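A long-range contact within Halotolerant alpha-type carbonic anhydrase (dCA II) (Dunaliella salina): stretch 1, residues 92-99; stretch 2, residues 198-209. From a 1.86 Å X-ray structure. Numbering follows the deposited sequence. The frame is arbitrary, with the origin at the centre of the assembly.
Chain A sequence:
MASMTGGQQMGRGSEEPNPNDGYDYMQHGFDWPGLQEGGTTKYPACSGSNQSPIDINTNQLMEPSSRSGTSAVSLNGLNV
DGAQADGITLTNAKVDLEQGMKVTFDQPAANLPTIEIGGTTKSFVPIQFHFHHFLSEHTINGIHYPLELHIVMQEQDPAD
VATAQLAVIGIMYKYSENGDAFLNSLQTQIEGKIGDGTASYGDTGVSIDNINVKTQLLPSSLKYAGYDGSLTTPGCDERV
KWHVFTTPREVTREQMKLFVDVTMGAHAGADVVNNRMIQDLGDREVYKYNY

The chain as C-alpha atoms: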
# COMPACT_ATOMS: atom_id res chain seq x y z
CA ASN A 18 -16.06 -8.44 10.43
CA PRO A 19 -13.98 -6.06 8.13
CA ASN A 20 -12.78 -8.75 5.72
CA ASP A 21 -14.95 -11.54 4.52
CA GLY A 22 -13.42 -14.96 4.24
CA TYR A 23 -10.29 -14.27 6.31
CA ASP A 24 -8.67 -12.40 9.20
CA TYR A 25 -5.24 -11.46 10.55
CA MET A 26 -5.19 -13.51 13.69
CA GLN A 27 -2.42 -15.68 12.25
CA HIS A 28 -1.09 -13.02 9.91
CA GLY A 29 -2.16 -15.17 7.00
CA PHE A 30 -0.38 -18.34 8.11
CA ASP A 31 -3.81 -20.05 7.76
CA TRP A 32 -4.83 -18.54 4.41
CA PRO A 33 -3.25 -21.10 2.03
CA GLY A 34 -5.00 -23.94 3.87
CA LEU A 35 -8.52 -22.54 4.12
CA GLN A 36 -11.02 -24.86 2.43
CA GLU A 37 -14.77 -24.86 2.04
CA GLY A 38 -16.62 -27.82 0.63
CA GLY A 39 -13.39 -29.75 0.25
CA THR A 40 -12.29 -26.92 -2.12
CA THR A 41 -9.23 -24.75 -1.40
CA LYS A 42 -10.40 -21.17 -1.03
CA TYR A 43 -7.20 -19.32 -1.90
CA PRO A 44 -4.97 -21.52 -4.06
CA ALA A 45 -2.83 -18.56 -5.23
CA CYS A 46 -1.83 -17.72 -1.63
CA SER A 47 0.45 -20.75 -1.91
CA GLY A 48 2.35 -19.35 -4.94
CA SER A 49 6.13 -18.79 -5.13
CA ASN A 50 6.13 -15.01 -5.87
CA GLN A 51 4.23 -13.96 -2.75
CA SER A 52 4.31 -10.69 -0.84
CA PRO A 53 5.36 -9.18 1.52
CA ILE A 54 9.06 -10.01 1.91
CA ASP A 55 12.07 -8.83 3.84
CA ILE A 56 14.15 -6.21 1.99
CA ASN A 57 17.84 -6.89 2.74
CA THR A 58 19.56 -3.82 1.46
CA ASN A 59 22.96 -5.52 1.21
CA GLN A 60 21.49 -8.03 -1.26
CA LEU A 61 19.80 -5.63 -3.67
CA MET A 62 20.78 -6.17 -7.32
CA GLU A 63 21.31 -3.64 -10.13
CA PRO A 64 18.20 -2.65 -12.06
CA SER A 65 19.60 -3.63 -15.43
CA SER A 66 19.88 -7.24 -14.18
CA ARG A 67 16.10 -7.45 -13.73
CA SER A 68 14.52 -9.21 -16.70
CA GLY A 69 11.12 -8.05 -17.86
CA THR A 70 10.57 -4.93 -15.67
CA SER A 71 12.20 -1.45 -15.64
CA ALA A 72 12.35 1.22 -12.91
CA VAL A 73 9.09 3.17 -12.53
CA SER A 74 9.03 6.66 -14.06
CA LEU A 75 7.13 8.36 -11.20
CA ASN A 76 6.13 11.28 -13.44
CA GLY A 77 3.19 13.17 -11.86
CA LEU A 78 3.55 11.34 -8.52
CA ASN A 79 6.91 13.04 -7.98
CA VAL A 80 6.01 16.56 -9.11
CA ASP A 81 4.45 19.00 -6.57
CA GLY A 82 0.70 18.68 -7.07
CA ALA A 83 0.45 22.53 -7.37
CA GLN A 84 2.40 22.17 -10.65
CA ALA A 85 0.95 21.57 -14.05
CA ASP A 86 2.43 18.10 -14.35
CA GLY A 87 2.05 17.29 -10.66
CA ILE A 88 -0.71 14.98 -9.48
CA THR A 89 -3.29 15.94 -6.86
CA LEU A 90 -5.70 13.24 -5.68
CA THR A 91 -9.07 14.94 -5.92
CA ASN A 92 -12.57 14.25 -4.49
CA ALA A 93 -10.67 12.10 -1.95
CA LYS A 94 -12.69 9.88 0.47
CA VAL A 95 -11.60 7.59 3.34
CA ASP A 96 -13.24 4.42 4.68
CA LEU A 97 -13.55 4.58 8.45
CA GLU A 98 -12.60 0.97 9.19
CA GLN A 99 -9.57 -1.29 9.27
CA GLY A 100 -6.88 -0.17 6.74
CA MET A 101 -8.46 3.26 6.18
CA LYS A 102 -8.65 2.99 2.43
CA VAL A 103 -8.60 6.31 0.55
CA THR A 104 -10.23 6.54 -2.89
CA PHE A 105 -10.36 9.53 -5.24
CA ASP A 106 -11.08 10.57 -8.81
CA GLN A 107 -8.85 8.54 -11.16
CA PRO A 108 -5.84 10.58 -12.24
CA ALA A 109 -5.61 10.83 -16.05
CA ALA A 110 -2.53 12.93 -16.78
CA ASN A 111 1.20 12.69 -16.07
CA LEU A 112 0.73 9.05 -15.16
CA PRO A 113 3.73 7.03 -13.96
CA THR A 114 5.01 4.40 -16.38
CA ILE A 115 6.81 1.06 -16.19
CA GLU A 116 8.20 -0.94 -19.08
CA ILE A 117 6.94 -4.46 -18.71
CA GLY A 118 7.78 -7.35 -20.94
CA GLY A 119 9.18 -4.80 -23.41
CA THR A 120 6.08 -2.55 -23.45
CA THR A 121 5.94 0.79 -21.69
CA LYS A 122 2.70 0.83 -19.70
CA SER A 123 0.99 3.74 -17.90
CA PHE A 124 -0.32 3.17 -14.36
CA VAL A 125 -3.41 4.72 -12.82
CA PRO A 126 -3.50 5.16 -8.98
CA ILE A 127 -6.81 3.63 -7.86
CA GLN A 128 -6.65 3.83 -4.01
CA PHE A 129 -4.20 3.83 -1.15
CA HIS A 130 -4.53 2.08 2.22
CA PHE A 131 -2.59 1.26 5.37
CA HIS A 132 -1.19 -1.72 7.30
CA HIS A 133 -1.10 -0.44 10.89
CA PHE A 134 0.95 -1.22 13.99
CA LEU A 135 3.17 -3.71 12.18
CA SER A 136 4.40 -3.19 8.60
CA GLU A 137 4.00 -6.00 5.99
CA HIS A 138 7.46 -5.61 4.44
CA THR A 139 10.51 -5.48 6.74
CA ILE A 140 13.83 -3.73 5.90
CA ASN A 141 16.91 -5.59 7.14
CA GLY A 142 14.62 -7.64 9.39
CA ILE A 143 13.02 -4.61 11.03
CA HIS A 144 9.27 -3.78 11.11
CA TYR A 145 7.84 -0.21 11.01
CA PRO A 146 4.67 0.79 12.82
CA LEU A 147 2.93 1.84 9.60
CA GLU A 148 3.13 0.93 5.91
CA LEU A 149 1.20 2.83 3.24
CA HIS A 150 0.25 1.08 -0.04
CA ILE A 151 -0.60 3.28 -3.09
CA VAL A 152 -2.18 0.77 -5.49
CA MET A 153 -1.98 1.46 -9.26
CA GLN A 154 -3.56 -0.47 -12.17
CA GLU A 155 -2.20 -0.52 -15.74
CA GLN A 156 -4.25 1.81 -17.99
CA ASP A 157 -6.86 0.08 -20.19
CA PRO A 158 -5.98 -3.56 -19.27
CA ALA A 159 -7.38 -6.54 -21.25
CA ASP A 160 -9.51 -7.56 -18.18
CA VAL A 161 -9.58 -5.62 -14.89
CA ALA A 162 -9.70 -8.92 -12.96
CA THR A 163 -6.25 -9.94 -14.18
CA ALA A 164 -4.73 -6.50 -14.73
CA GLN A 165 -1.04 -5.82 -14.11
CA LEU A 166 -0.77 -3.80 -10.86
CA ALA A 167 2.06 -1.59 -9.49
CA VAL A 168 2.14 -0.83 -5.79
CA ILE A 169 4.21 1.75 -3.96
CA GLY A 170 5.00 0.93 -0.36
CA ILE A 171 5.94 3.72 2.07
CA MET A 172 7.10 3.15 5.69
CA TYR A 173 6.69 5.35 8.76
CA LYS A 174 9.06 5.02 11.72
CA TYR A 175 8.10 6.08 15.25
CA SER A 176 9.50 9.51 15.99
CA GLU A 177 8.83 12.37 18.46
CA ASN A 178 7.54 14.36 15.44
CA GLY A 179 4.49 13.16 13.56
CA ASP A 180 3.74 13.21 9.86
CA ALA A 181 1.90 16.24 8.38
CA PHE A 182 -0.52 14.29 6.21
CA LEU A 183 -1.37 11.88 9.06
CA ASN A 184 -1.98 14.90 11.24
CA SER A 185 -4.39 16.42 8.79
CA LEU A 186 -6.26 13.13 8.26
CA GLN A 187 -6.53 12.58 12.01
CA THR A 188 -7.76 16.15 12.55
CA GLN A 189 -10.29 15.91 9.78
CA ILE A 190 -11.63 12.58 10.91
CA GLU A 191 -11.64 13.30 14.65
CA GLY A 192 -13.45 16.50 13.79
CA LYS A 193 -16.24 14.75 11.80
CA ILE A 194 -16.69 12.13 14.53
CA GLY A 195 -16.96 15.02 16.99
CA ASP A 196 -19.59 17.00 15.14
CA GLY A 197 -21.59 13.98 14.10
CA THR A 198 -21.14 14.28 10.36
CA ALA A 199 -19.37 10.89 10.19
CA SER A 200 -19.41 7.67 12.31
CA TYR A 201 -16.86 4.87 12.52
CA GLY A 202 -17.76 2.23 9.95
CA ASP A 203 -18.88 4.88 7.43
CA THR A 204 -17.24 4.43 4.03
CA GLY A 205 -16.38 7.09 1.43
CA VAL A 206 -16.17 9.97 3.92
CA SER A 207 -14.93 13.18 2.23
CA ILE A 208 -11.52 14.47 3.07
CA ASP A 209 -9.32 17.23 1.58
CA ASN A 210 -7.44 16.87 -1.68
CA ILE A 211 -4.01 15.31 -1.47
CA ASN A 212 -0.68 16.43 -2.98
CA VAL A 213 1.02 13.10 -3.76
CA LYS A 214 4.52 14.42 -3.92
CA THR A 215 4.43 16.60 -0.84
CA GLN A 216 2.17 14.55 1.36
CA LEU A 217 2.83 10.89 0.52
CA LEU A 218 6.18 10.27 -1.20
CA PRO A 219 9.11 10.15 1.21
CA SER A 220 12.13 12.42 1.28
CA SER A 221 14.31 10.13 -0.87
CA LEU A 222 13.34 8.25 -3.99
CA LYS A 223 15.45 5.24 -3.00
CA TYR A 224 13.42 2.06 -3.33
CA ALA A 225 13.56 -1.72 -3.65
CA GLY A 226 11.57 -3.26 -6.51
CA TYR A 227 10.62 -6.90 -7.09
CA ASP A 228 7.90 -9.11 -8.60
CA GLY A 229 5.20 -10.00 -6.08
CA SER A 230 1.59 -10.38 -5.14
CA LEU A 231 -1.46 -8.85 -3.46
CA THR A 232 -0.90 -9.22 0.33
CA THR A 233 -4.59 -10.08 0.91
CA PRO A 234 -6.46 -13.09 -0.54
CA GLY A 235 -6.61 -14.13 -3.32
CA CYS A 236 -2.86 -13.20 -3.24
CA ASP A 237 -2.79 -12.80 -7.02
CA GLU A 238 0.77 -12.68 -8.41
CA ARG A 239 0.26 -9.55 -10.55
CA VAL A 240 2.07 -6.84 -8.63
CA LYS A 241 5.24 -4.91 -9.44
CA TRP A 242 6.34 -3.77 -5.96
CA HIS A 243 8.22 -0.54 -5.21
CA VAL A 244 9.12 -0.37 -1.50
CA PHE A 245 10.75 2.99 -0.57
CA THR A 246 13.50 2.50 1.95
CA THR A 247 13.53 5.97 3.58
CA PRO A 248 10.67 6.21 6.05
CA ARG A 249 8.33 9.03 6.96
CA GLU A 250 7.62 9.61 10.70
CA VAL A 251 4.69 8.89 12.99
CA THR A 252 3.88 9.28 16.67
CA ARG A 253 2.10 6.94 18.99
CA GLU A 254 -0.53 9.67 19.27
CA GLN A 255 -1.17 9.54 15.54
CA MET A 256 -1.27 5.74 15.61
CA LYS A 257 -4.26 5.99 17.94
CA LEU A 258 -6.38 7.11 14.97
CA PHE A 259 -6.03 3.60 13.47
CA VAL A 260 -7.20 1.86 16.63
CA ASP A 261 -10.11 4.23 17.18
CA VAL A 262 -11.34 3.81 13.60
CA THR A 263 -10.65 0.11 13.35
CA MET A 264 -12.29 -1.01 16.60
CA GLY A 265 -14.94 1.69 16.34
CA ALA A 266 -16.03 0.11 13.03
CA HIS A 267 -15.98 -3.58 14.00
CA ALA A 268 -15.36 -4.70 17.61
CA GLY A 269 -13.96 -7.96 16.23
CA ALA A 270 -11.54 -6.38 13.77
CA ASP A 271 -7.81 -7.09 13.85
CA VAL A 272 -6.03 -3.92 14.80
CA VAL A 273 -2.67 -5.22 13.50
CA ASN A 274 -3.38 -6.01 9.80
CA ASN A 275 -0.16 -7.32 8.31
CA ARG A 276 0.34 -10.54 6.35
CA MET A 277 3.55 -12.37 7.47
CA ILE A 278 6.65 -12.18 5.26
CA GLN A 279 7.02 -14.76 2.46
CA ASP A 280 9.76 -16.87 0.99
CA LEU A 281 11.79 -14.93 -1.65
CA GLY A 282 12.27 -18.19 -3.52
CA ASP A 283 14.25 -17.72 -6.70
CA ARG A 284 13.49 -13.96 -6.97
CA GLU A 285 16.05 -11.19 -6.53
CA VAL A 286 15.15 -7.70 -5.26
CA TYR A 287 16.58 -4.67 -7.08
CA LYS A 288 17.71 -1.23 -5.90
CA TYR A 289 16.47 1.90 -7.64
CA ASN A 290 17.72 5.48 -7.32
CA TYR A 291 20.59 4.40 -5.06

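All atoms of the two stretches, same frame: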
# COMPACT_ATOMS: atom_id res chain seq x y z
N ASN A 92 -11.29 14.87 -4.90
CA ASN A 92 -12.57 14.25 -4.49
C ASN A 92 -12.16 12.99 -3.65
O ASN A 92 -12.70 11.89 -3.82
CB ASN A 92 -13.41 13.85 -5.73
CG ASN A 92 -14.76 13.23 -5.35
OD1 ASN A 92 -15.27 13.43 -4.23
ND2 ASN A 92 -15.38 12.50 -6.30
N ALA A 93 -11.16 13.18 -2.80
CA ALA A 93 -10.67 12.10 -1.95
C ALA A 93 -11.72 11.72 -0.87
O ALA A 93 -12.50 12.55 -0.41
CB ALA A 93 -9.36 12.55 -1.30
N LYS A 94 -11.75 10.43 -0.52
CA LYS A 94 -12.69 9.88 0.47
C LYS A 94 -11.94 8.78 1.28
O LYS A 94 -11.02 8.12 0.77
CB LYS A 94 -13.88 9.28 -0.24
CG LYS A 94 -14.61 10.33 -1.09
CD LYS A 94 -15.76 9.74 -1.86
CE LYS A 94 -16.52 10.93 -2.50
NZ LYS A 94 -17.75 10.54 -3.29
N VAL A 95 -12.29 8.61 2.54
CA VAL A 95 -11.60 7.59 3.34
C VAL A 95 -12.66 6.64 3.93
O VAL A 95 -13.81 7.04 4.16
CB VAL A 95 -10.76 8.26 4.43
CG1 VAL A 95 -11.65 9.09 5.35
CG2 VAL A 95 -10.00 7.20 5.24
N ASP A 96 -12.31 5.37 4.08
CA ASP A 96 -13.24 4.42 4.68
C ASP A 96 -12.86 4.38 6.17
O ASP A 96 -11.66 4.19 6.54
CB ASP A 96 -13.09 3.01 4.04
CG ASP A 96 -13.69 2.92 2.61
OD1 ASP A 96 -14.31 3.91 2.13
OD2 ASP A 96 -13.53 1.83 1.98
N LEU A 97 -13.85 4.59 7.04
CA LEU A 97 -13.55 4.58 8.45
C LEU A 97 -13.64 3.16 9.04
O LEU A 97 -14.58 2.81 9.76
CB LEU A 97 -14.50 5.54 9.20
CG LEU A 97 -14.32 7.00 8.77
CD1 LEU A 97 -15.19 7.91 9.71
CD2 LEU A 97 -12.79 7.40 8.84
N GLU A 98 -12.67 2.33 8.66
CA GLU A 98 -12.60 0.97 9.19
C GLU A 98 -11.17 0.52 9.02
O GLU A 98 -10.29 1.28 8.57
CB GLU A 98 -13.55 0.03 8.42
CG GLU A 98 -13.25 -0.10 6.92
CD GLU A 98 -14.28 -0.98 6.18
OE1 GLU A 98 -15.26 -1.46 6.81
OE2 GLU A 98 -14.09 -1.24 4.97
N GLN A 99 -10.92 -0.72 9.39
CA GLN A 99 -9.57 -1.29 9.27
C GLN A 99 -8.89 -0.95 7.92
O GLN A 99 -9.53 -1.10 6.87
CB GLN A 99 -9.66 -2.81 9.41
CG GLN A 99 -8.30 -3.55 9.47
CD GLN A 99 -8.48 -5.06 9.30
OE1 GLN A 99 -8.48 -5.83 10.27
NE2 GLN A 99 -8.64 -5.49 8.08
N THR A 198 -20.91 14.40 11.80
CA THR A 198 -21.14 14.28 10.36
C THR A 198 -20.62 12.94 9.76
O THR A 198 -20.90 12.59 8.62
CB THR A 198 -20.57 15.49 9.64
OG1 THR A 198 -19.17 15.58 9.86
CG2 THR A 198 -21.23 16.79 10.23
N ALA A 199 -19.89 12.19 10.58
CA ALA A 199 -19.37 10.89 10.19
C ALA A 199 -19.34 10.00 11.44
O ALA A 199 -19.19 10.50 12.54
CB ALA A 199 -17.95 11.02 9.62
N SER A 200 -19.46 8.70 11.24
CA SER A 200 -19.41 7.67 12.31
C SER A 200 -18.41 6.61 11.89
O SER A 200 -18.21 6.42 10.71
CB SER A 200 -20.79 6.99 12.49
OG SER A 200 -21.74 7.96 12.89
N TYR A 201 -17.77 5.95 12.86
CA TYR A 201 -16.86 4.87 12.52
C TYR A 201 -17.65 3.83 11.73
O TYR A 201 -18.82 3.57 12.04
CB TYR A 201 -16.33 4.22 13.78
CG TYR A 201 -15.51 5.15 14.65
CD1 TYR A 201 -14.46 5.88 14.11
CD2 TYR A 201 -15.76 5.26 16.04
CE1 TYR A 201 -13.67 6.68 14.87
CE2 TYR A 201 -14.96 6.07 16.84
CZ TYR A 201 -13.91 6.77 16.25
OH TYR A 201 -13.06 7.59 16.98
N GLY A 202 -17.03 3.19 10.73
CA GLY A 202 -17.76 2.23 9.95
C GLY A 202 -18.30 2.88 8.67
O GLY A 202 -18.60 2.16 7.70
N ASP A 203 -18.44 4.20 8.65
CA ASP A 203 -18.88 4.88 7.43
C ASP A 203 -17.78 4.72 6.36
O ASP A 203 -16.59 4.75 6.66
CB ASP A 203 -19.07 6.37 7.66
CG ASP A 203 -20.33 6.69 8.45
OD1 ASP A 203 -20.60 7.89 8.63
OD2 ASP A 203 -21.04 5.74 8.87
N THR A 204 -18.19 4.54 5.11
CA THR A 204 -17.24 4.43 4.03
C THR A 204 -17.38 5.64 3.09
O THR A 204 -18.42 6.29 3.09
CB THR A 204 -17.42 3.11 3.24
OG1 THR A 204 -18.76 2.99 2.74
CG2 THR A 204 -17.07 1.90 4.12
N GLY A 205 -16.31 5.97 2.37
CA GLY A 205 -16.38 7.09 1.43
C GLY A 205 -16.63 8.46 2.01
O GLY A 205 -17.33 9.28 1.41
N VAL A 206 -16.06 8.71 3.19
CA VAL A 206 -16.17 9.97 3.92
C VAL A 206 -15.24 11.01 3.26
O VAL A 206 -14.05 10.78 3.09
CB VAL A 206 -15.73 9.71 5.40
CG1 VAL A 206 -15.63 11.03 6.24
CG2 VAL A 206 -16.72 8.68 6.01
N SER A 207 -15.76 12.17 2.89
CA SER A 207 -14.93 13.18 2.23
C SER A 207 -13.80 13.75 3.03
O SER A 207 -13.98 14.08 4.19
CB SER A 207 -15.80 14.34 1.74
OG SER A 207 -16.66 13.82 0.73
N ILE A 208 -12.63 13.86 2.42
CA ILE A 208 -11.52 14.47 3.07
C ILE A 208 -10.89 15.41 2.02
O ILE A 208 -11.30 15.38 0.85
CB ILE A 208 -10.50 13.44 3.58
CG1 ILE A 208 -10.11 12.51 2.45
CG2 ILE A 208 -11.06 12.71 4.80
CD1 ILE A 208 -8.83 11.68 2.75
N ASP A 209 -9.95 16.25 2.44
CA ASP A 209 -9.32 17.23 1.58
C ASP A 209 -8.49 16.58 0.48
O ASP A 209 -8.04 15.44 0.63
CB ASP A 209 -8.35 18.14 2.35
CG ASP A 209 -9.04 19.05 3.36
OD1 ASP A 209 -10.24 19.29 3.25
OD2 ASP A 209 -8.32 19.52 4.26
O HOH W 1 -14.10 14.42 -1.25
O HOH W 2 -11.16 15.95 -1.78
O HOH W 3 -17.80 -0.39 7.54

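The apolar centre of the contact is a row of aliphatic side chains contributed alternately by the two stretches. Leu97, which has more of its area covered by the opposing stretch than any other residue here, points toward it with chi1 m and chi2 t. Its CG lies 4.0 Å from Val206 CG2, while its CD1 reaches Ala199 CB at 4.2 Å and packs 3.5 Å from the carbonyl oxygen Ser200 O. Val95 and Val206 share one face of the small antiparallel sheet, and there Val95 CG1 approaches Val206 CB at 4.1 Å and Ile208 CG2 at 3.7 Å. Ile208 extends the row to Ala93, whose CB sits 3.8 Å from Ile208 CG1 and 3.7 Å from Asp209 O; the short methyl fits this close approach to both side chain and backbone. Altogether the two stretches bury 671 Å², both sides summed.

Backbone hydrogen bonds run alongside this apolar row. Val95 and Val206 form a hydrogen-bonded antiparallel pair, with Val95 N donating to Val206 O (2.8 Å) and Val206 N to Val95 O (3.0 Å). Ile208 N continues the ladder to Ala93 O at 3.1 Å in a nearly linear bond. Between these rungs, Lys94 and Ser207 form a non-hydrogen-bonded pair, and Lys94 CA makes a CA-H...O contact with Val206 O at 3.1 Å. Their side chains occupy the other face, where the extended lysine packs its CB 3.6 Å from Gly205 C before its end leads away.

Beyond the strands, the pairing passes into a type II turn from Ser200 to Asp203. Leu97 uses both of its backbone polar groups here: Leu97 N donates to Asp203 O (2.8 Å), and Leu97 O accepts from Gly202 N (2.7 Å). The turn is closed by Asp203 N to Ser200 O (3.0 Å) and braced by Ser200 N to Asp203 OD1 (3.0 Å). Glycine suits position 202, because at phi 96° a CB would be jammed against the preceding carbonyl oxygen.

At the polar edge, Asp96 starts sideways but brings its carboxylate inward, so that OD1 accepts from Gly205 N at 2.9 Å and lies 3.4 Å from Thr204 CB. The positive phi of Gly205 likewise favours glycine. Water completes the margin. One molecule donates to both Glu98 OE1 (2.9 Å) and Gly202 O (2.7 Å); at the far end of the contact, another accepts from Ala93 N (3.0 Å) and donates to Ile208 O (2.7 Å), bridging the stretches where their direct backbone pairing stops.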